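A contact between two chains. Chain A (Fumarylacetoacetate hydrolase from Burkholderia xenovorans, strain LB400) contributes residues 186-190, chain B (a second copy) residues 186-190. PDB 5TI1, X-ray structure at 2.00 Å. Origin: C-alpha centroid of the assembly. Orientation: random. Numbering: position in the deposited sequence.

Chain A, residues 186-190: YNGRA
Chain B (186-190) YNGRA

When two copies of one protein meet about a twofold axis, a residue close to that axis can pack against its own copy, and the contact between the two 186-190 stretches is a compact example. Each chain enters as a strand at Tyr186 and Asn187 and leaves as a loop by Arg189. The backbone is extended at Tyr186 (phi/psi -148/156 in chain A, -148/157 in chain B) and stays so at Asn187, near -70/130 in both copies. Gly188 follows at -95/-179 in chain A and -98/179 in chain B, with psi close to 180°, nearly fully extended, and Arg189 lies near -100/110. Ala190 then turns to about -65/-34, ending the extended run. The stretches run in broadly the same direction but cross at Asn187, where CA of Asn187(A) lies 5.4 Å from CA of Asn187(B). They separate on both sides: CA of Tyr186(A) is 8.9 Å from CA of Tyr186(B), and CA of Ala190(A) 9.8 Å from CA of Ala190(B).

The side chains repeat this symmetry. Asn187 points its CA-to-CB bond toward the partner in each chain, with chi1 m (-59° and -58°) and chi2 at 114°, so that CB of Asn187(A) and CB of Asn187(B) come within 3.8 Å. Each side-chain amide thereby reaches the opposing backbone. O of Asn187(A) stands 3.2 Å from OD1 of Asn187(B), and the reciprocal pair, OD1 of Asn187(A) and O of Asn187(B), is at 3.3 Å. Two carbonyl oxygens would gain little from such proximity, but the amides are probably turned over in the model, and with them turned back these approaches may be hydrogen bonds.

Gly188 and Arg189 follow this centre. The end of each Asn187 side chain packs on the Gly188 backbone of the other chain. In Arg189 the CA-to-CB bond points sideways in both chains, with chi1 t, chi2 p (79° in A, 76° in B), chi3 t and chi4 near 170°. Its aliphatic portion packs against the partner's Asn187: as modelled, CD of Arg189(B) lies 3.5 Å from ND2 of Asn187(A), and CD of Arg189(A) 3.6 Å from ND2 of Asn187(B). The guanidinium groups are engaged elsewhere in the structure through NH2.

Tyr186 is buried; its CA-to-CB bond points sideways, with chi1 p and chi2 near -80°, and neither it nor Ala190 contacts the other stretch. Of the 268 Å² buried in total, Asn187(A) contributes 94 Å² and Asn187(B) 93 Å², which shows how far a self-paired residue can dominate a small symmetric contact.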

# COMPACT_ATOMS: atom_id res chain seq x y z
N TYR A 186 -8.59 7.03 -0.10
CA TYR A 186 -8.51 5.59 -0.22
C TYR A 186 -7.04 5.21 -0.29
O TYR A 186 -6.19 6.04 -0.64
CB TYR A 186 -9.29 5.06 -1.44
CG TYR A 186 -8.71 5.51 -2.78
CD1 TYR A 186 -8.96 6.78 -3.29
CD2 TYR A 186 -7.90 4.65 -3.53
CE1 TYR A 186 -8.42 7.19 -4.51
CE2 TYR A 186 -7.36 5.04 -4.74
CZ TYR A 186 -7.62 6.32 -5.24
OH TYR A 186 -7.07 6.71 -6.45
N ASN A 187 -6.73 3.97 0.09
CA ASN A 187 -5.38 3.46 -0.12
C ASN A 187 -5.16 3.22 -1.61
O ASN A 187 -5.96 2.56 -2.26
CB ASN A 187 -5.15 2.14 0.62
CG ASN A 187 -5.36 2.26 2.12
OD1 ASN A 187 -6.28 1.67 2.67
ND2 ASN A 187 -4.49 3.02 2.78
N GLY A 188 -4.05 3.76 -2.14
CA GLY A 188 -3.62 3.45 -3.48
C GLY A 188 -2.60 2.32 -3.51
O GLY A 188 -2.22 1.73 -2.49
N ARG A 189 -2.15 2.00 -4.73
CA ARG A 189 -1.19 0.93 -4.95
C ARG A 189 0.20 1.53 -5.12
O ARG A 189 0.50 2.13 -6.17
CB ARG A 189 -1.59 0.11 -6.18
CG ARG A 189 -0.66 -1.05 -6.49
CD ARG A 189 -0.95 -2.26 -5.58
NE ARG A 189 0.01 -3.33 -5.83
CZ ARG A 189 0.16 -4.42 -5.08
NH1 ARG A 189 -0.59 -4.61 -4.00
NH2 ARG A 189 1.08 -5.31 -5.41
N ALA A 190 1.06 1.34 -4.12
CA ALA A 190 2.40 1.93 -4.17
C ALA A 190 3.23 1.34 -5.30
O ALA A 190 4.04 2.05 -5.92
CB ALA A 190 3.12 1.73 -2.84
N TYR B 186 -9.84 -4.36 -2.47
CA TYR B 186 -9.39 -2.99 -2.30
C TYR B 186 -7.94 -3.03 -1.82
O TYR B 186 -7.49 -4.05 -1.30
CB TYR B 186 -10.30 -2.22 -1.32
CG TYR B 186 -10.22 -2.73 0.11
CD1 TYR B 186 -10.91 -3.87 0.50
CD2 TYR B 186 -9.45 -2.06 1.06
CE1 TYR B 186 -10.82 -4.34 1.82
CE2 TYR B 186 -9.36 -2.53 2.37
CZ TYR B 186 -10.04 -3.67 2.75
OH TYR B 186 -9.93 -4.13 4.05
N ASN B 187 -7.20 -1.94 -2.05
CA ASN B 187 -5.89 -1.80 -1.43
C ASN B 187 -6.06 -1.57 0.07
O ASN B 187 -6.85 -0.72 0.49
CB ASN B 187 -5.10 -0.63 -2.00
CG ASN B 187 -4.89 -0.73 -3.48
OD1 ASN B 187 -5.42 0.08 -4.23
ND2 ASN B 187 -4.12 -1.72 -3.91
N GLY B 188 -5.32 -2.33 0.88
CA GLY B 188 -5.21 -2.07 2.29
C GLY B 188 -3.95 -1.29 2.61
O GLY B 188 -3.14 -0.97 1.74
N ARG B 189 -3.78 -0.99 3.89
CA ARG B 189 -2.65 -0.22 4.37
C ARG B 189 -1.56 -1.16 4.88
O ARG B 189 -1.70 -1.78 5.94
CB ARG B 189 -3.10 0.76 5.45
CG ARG B 189 -2.00 1.67 5.95
CD ARG B 189 -1.69 2.81 4.95
NE ARG B 189 -0.64 3.64 5.53
CZ ARG B 189 0.02 4.62 4.93
NH1 ARG B 189 -0.22 4.95 3.66
NH2 ARG B 189 0.95 5.27 5.63
N ALA B 190 -0.45 -1.24 4.14
CA ALA B 190 0.63 -2.13 4.53
C ALA B 190 1.30 -1.70 5.83
O ALA B 190 1.72 -2.55 6.62
CB ALA B 190 1.67 -2.23 3.41